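Local coordinates for protein ribonuclease J (Methanolobus psychrophilus R15, PDB 5HAB) that probably degrades RNA as an exoribonuclease of the metallo-beta-lactamase, beta-CASP family, at residues P128-S140 and E296-I308. The protein carries 1 engineered substitution. Sequence-based numbering, arbitrary orientation.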
loop_
_atom_site.group_PDB
_atom_site.type_symbol
_atom_site.label_atom_id
_atom_site.label_comp_id
_atom_site.label_asym_id
_atom_site.label_seq_id
_atom_site.Cartn_x
_atom_site.Cartn_y
_atom_site.Cartn_z
ATOM N N PRO B 128 -8.091 -3.070 41.072
ATOM C CA PRO B 128 -9.245 -3.909 41.422
ATOM C C PRO B 128 -9.811 -4.720 40.261
ATOM O O PRO B 128 -9.942 -5.941 40.386
ATOM C CB PRO B 128 -10.267 -2.884 41.916
ATOM C CG PRO B 128 -9.425 -1.842 42.569
ATOM C CD PRO B 128 -8.146 -1.765 41.761
ATOM N N TYR B 129 -10.132 -4.063 39.151
ATOM C CA TYR B 129 -10.675 -4.770 37.997
ATOM C C TYR B 129 -9.668 -5.784 37.453
ATOM O O TYR B 129 -10.003 -6.953 37.203
ATOM C CB TYR B 129 -11.081 -3.779 36.901
ATOM C CG TYR B 129 -11.772 -4.432 35.724
ATOM C CD1 TYR B 129 -12.997 -5.070 35.880
ATOM C CD2 TYR B 129 -11.201 -4.412 34.460
ATOM C CE1 TYR B 129 -13.630 -5.672 34.809
ATOM C CE2 TYR B 129 -11.831 -5.007 33.382
ATOM C CZ TYR B 129 -13.044 -5.637 33.562
ATOM O OH TYR B 129 -13.672 -6.237 32.491
ATOM N N THR B 130 -8.430 -5.327 37.291
ATOM C CA THR B 130 -7.348 -6.186 36.829
ATOM C C THR B 130 -7.157 -7.377 37.757
ATOM O O THR B 130 -7.032 -8.515 37.297
ATOM C CB THR B 130 -6.017 -5.428 36.740
ATOM O OG1 THR B 130 -6.208 -4.193 36.043
ATOM C CG2 THR B 130 -4.981 -6.268 36.018
ATOM N N THR B 131 -7.137 -7.108 39.061
ATOM C CA THR B 131 -6.976 -8.173 40.048
ATOM C C THR B 131 -8.091 -9.190 39.910
ATOM O O THR B 131 -7.845 -10.388 39.959
ATOM C CB THR B 131 -6.983 -7.643 41.496
ATOM O OG1 THR B 131 -8.220 -6.969 41.750
ATOM C CG2 THR B 131 -5.821 -6.688 41.745
ATOM N N ALA B 132 -9.315 -8.707 39.724
ATOM C CA ALA B 132 -10.454 -9.598 39.541
ATOM C C ALA B 132 -10.258 -10.491 38.319
ATOM O O ALA B 132 -10.513 -11.692 38.383
ATOM C CB ALA B 132 -11.743 -8.804 39.418
ATOM N N LEU B 133 -9.806 -9.910 37.208
ATOM C CA LEU B 133 -9.617 -10.697 35.987
ATOM C C LEU B 133 -8.503 -11.731 36.136
ATOM O O LEU B 133 -8.607 -12.857 35.628
ATOM C CB LEU B 133 -9.307 -9.787 34.802
ATOM C CG LEU B 133 -10.443 -8.870 34.359
ATOM C CD1 LEU B 133 -9.889 -7.773 33.472
ATOM C CD2 LEU B 133 -11.534 -9.659 33.659
ATOM N N ILE B 134 -7.434 -11.336 36.822
ATOM C CA ILE B 134 -6.330 -12.247 37.084
ATOM C C ILE B 134 -6.811 -13.392 37.969
ATOM O O ILE B 134 -6.519 -14.552 37.692
ATOM C CB ILE B 134 -5.125 -11.529 37.714
ATOM C CG1 ILE B 134 -4.522 -10.521 36.734
ATOM C CG2 ILE B 134 -4.064 -12.544 38.107
ATOM C CD1 ILE B 134 -3.425 -9.675 37.352
ATOM N N LYS B 135 -7.554 -13.080 39.030
ATOM C CA LYS B 135 -8.092 -14.141 39.887
ATOM C C LYS B 135 -8.991 -15.099 39.122
ATOM O O LYS B 135 -8.817 -16.317 39.207
ATOM C CB LYS B 135 -8.876 -13.577 41.079
ATOM C CG LYS B 135 -8.044 -12.867 42.110
ATOM C CD LYS B 135 -8.904 -12.422 43.275
ATOM C CE LYS B 135 -8.115 -11.543 44.223
ATOM N NZ LYS B 135 -8.961 -11.010 45.324
ATOM N N HIS B 136 -9.946 -14.548 38.378
ATOM C CA HIS B 136 -10.871 -15.377 37.614
ATOM C C HIS B 136 -10.117 -16.243 36.615
ATOM O O HIS B 136 -10.552 -17.345 36.293
ATOM C CB HIS B 136 -11.920 -14.518 36.900
ATOM C CG HIS B 136 -12.886 -13.856 37.833
ATOM N ND1 HIS B 136 -13.843 -12.959 37.407
ATOM C CD2 HIS B 136 -13.032 -13.951 39.176
ATOM C CE1 HIS B 136 -14.539 -12.533 38.449
ATOM N NE2 HIS B 136 -14.065 -13.121 39.533
ATOM N N GLN B 137 -8.983 -15.749 36.132
ATOM C CA GLN B 137 -8.209 -16.504 35.155
ATOM C C GLN B 137 -7.382 -17.613 35.814
ATOM O O GLN B 137 -7.331 -18.732 35.306
ATOM C CB GLN B 137 -7.312 -15.563 34.359
ATOM C CG GLN B 137 -6.244 -16.251 33.547
ATOM C CD GLN B 137 -5.530 -15.288 32.624
ATOM O OE1 GLN B 137 -4.533 -14.672 33.001
ATOM N NE2 GLN B 137 -6.039 -15.152 31.402
ATOM N N ILE B 138 -6.707 -17.290 36.916
ATOM C CA ILE B 138 -5.893 -18.262 37.649
ATOM C C ILE B 138 -6.725 -19.474 38.057
ATOM O O ILE B 138 -6.273 -20.619 37.961
ATOM C CB ILE B 138 -5.235 -17.617 38.888
ATOM C CG1 ILE B 138 -4.188 -16.581 38.467
ATOM C CG2 ILE B 138 -4.610 -18.676 39.781
ATOM C CD1 ILE B 138 -3.034 -17.167 37.688
ATOM N N ASP B 139 -7.954 -19.211 38.498
ATOM C CA ASP B 139 -8.893 -20.264 38.875
ATOM C C ASP B 139 -9.521 -20.906 37.641
ATOM O O ASP B 139 -10.705 -21.239 37.641
ATOM C CB ASP B 139 -9.988 -19.717 39.798
ATOM C CG ASP B 139 -9.428 -18.949 40.985
ATOM O OD1 ASP B 139 -8.244 -19.164 41.330
ATOM O OD2 ASP B 139 -10.174 -18.137 41.578
ATOM N N SER B 140 -8.732 -21.064 36.584
ATOM C CA SER B 140 -9.239 -21.604 35.331
ATOM C C SER B 140 -8.156 -22.388 34.599
ATOM O O SER B 140 -8.050 -22.327 33.375
ATOM C CB SER B 140 -9.772 -20.480 34.436
ATOM O OG SER B 140 -10.697 -19.657 35.128
ATOM N N GLU B 296 -19.688 -12.163 29.197
ATOM C CA GLU B 296 -20.166 -12.413 30.551
ATOM C C GLU B 296 -19.033 -12.219 31.551
ATOM O O GLU B 296 -19.210 -11.558 32.574
ATOM C CB GLU B 296 -20.756 -13.819 30.666
ATOM C CG GLU B 296 -21.400 -14.108 32.012
ATOM C CD GLU B 296 -22.102 -15.454 32.045
ATOM O OE1 GLU B 296 -21.514 -16.446 31.562
ATOM O OE2 GLU B 296 -23.240 -15.518 32.556
ATOM N N ARG B 297 -17.865 -12.773 31.228
ATOM C CA ARG B 297 -16.679 -12.634 32.071
ATOM C C ARG B 297 -16.336 -11.160 32.321
ATOM O O ARG B 297 -16.483 -10.665 33.442
ATOM C CB ARG B 297 -15.484 -13.351 31.427
ATOM C CG ARG B 297 -14.177 -13.276 32.224
ATOM C CD ARG B 297 -14.197 -14.117 33.496
ATOM N NE ARG B 297 -14.192 -15.553 33.222
ATOM C CZ ARG B 297 -13.089 -16.296 33.153
ATOM N NH1 ARG B 297 -11.898 -15.744 33.344
ATOM N NH2 ARG B 297 -13.174 -17.596 32.900
ATOM N N TYR B 298 -15.912 -10.455 31.272
ATOM C CA TYR B 298 -15.424 -9.080 31.416
ATOM C C TYR B 298 -16.494 -8.071 31.841
ATOM O O TYR B 298 -16.285 -7.280 32.769
ATOM C CB TYR B 298 -14.781 -8.611 30.106
ATOM C CG TYR B 298 -13.436 -9.239 29.811
ATOM C CD1 TYR B 298 -12.263 -8.651 30.270
ATOM C CD2 TYR B 298 -13.335 -10.415 29.076
ATOM C CE1 TYR B 298 -11.027 -9.215 30.007
ATOM C CE2 TYR B 298 -12.099 -10.988 28.808
ATOM C CZ TYR B 298 -10.950 -10.381 29.276
ATOM O OH TYR B 298 -9.718 -10.936 29.018
ATOM N N VAL B 299 -17.635 -8.086 31.159
ATOM C CA VAL B 299 -18.673 -7.100 31.430
ATOM C C VAL B 299 -19.328 -7.416 32.768
ATOM O O VAL B 299 -19.569 -6.513 33.573
ATOM C CB VAL B 299 -19.707 -7.035 30.295
ATOM C CG1 VAL B 299 -20.698 -5.918 30.549
ATOM C CG2 VAL B 299 -19.010 -6.829 28.962
ATOM N N GLY B 300 -19.605 -8.697 33.002
ATOM C CA GLY B 300 -20.122 -9.140 34.285
ATOM C C GLY B 300 -19.244 -8.686 35.437
ATOM O O GLY B 300 -19.727 -8.048 36.378
ATOM N N THR B 301 -17.953 -9.002 35.351
ATOM C CA THR B 301 -16.993 -8.583 36.370
ATOM C C THR B 301 -16.999 -7.068 36.562
ATOM O O THR B 301 -17.018 -6.588 37.696
ATOM C CB THR B 301 -15.562 -9.031 36.026
ATOM O OG1 THR B 301 -15.524 -10.455 35.891
ATOM C CG2 THR B 301 -14.594 -8.609 37.122
ATOM N N ALA B 302 -16.995 -6.318 35.461
ATOM C CA ALA B 302 -16.989 -4.857 35.544
ATOM C C ALA B 302 -18.235 -4.340 36.261
ATOM O O ALA B 302 -18.190 -3.333 36.971
ATOM C CB ALA B 302 -16.886 -4.245 34.155
ATOM N N TYR B 303 -19.341 -5.049 36.074
ATOM C CA TYR B 303 -20.613 -4.679 36.683
ATOM C C TYR B 303 -20.599 -4.956 38.186
ATOM O O TYR B 303 -20.956 -4.088 38.988
ATOM C CB TYR B 303 -21.755 -5.440 36.004
ATOM C CG TYR B 303 -23.104 -5.283 36.663
ATOM C CD1 TYR B 303 -23.701 -4.034 36.782
ATOM C CD2 TYR B 303 -23.791 -6.387 37.151
ATOM C CE1 TYR B 303 -24.939 -3.887 37.379
ATOM C CE2 TYR B 303 -25.029 -6.250 37.750
ATOM C CZ TYR B 303 -25.598 -4.999 37.861
ATOM O OH TYR B 303 -26.831 -4.858 38.455
ATOM N N GLN B 304 -20.170 -6.162 38.558
ATOM C CA GLN B 304 -20.091 -6.567 39.961
ATOM C C GLN B 304 -19.234 -5.620 40.805
ATOM O O GLN B 304 -19.558 -5.347 41.959
ATOM C CB GLN B 304 -19.554 -7.997 40.071
ATOM C CG GLN B 304 -20.438 -9.037 39.397
ATOM C CD GLN B 304 -19.871 -10.441 39.486
ATOM O OE1 GLN B 304 -19.252 -10.814 40.484
ATOM N NE2 GLN B 304 -20.080 -11.232 38.438
ATOM N N LEU B 305 -18.146 -5.115 40.228
ATOM C CA LEU B 305 -17.235 -4.244 40.969
ATOM C C LEU B 305 -17.641 -2.783 40.836
ATOM O O LEU B 305 -16.963 -1.892 41.351
ATOM C CB LEU B 305 -15.784 -4.431 40.511
ATOM C CG LEU B 305 -15.003 -5.680 40.943
ATOM C CD1 LEU B 305 -15.644 -6.978 40.492
ATOM C CD2 LEU B 305 -13.574 -5.596 40.430
ATOM N N GLY B 306 -18.754 -2.543 40.152
ATOM C CA GLY B 306 -19.319 -1.208 40.079
ATOM C C GLY B 306 -18.654 -0.246 39.114
ATOM O O GLY B 306 -18.696 0.965 39.321
ATOM N N TYR B 307 -18.036 -0.770 38.060
ATOM C CA TYR B 307 -17.418 0.097 37.058
ATOM C C TYR B 307 -18.434 0.560 36.011
ATOM O O TYR B 307 -18.339 1.672 35.497
ATOM C CB TYR B 307 -16.236 -0.612 36.390
ATOM C CG TYR B 307 -15.005 -0.659 37.268
ATOM C CD1 TYR B 307 -14.170 0.443 37.381
ATOM C CD2 TYR B 307 -14.678 -1.804 37.984
ATOM C CE1 TYR B 307 -13.044 0.412 38.183
ATOM C CE2 TYR B 307 -13.550 -1.846 38.791
ATOM C CZ TYR B 307 -12.738 -0.734 38.885
ATOM O OH TYR B 307 -11.617 -0.763 39.683
ATOM N N ILE B 308 -19.404 -0.292 35.697
ATOM C CA ILE B 308 -20.477 0.085 34.781
ATOM C C ILE B 308 -21.844 -0.202 35.373
ATOM O O ILE B 308 -22.023 -1.164 36.122
ATOM C CB ILE B 308 -20.362 -0.623 33.431
ATOM C CG1 ILE B 308 -20.053 -2.107 33.633
ATOM C CG2 ILE B 308 -19.350 0.083 32.553
ATOM C CD1 ILE B 308 -20.616 -2.987 32.554
#
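Arg297 runs past His136 in the opposite direction, its guanidinium plane turned 86° from the imidazole, and ends near the close of helix 128-138. The chain is bent at chi2 and chi3, and NH1 comes 3.6 Å from His136 O, which lies oblique to the guanidinium plane. His136 O accepts from Ser140 OG in the model, though Ser140 is poorly ordered. The next residue, Tyr298, offers both its side chain and its carbonyl. The Leu133 side chain crosses that of Tyr298 at about a right angle, with CD2 3.6 Å from Tyr298 CD1, while Tyr129 OH donates to Tyr298 O at 2.8 Å. This donor stands above the carbonyl plane, on the face opposite the helical Ala302 N, so two bonds hold the oxygen. With CG anti to the backbone N, the Tyr129 ring reaches across to that carbonyl.

The helix axes come within 10.2 Å at 133°, an interdomain packing: helix 128-138 follows strand 124-126 of the metallo-beta-lactamase sheet, and helix 293-304 belongs to the beta-CASP domain. Bound RNA lies close, a phosphate packing on Tyr298.

Thr301 faces the partner helix with CG2, 3.7 Å from Ala132 CB, whereas its OG1 bonds back to Arg297 O and meets the His136 ring at the edge. Ala302 CB packs 3.6 Å from Tyr129 CE1, and Ile271 of helix 271-283 touches both residues. Leu305 sends CD2 to Ala132 CB and to Pro128 O. The chain then turns through a Schellman motif at Gly306, delivering Tyr307 to the start of helix 128-138. There the Tyr129 edge points toward the Tyr307 face in an offset edge-to-face pair (centroids 5.7 Å, planes 67°), and Pro128 CB lies at the ring edge, packed 3.4 Å from Tyr307 OH; that hydroxyl makes a weak hydrogen bond to Asp178.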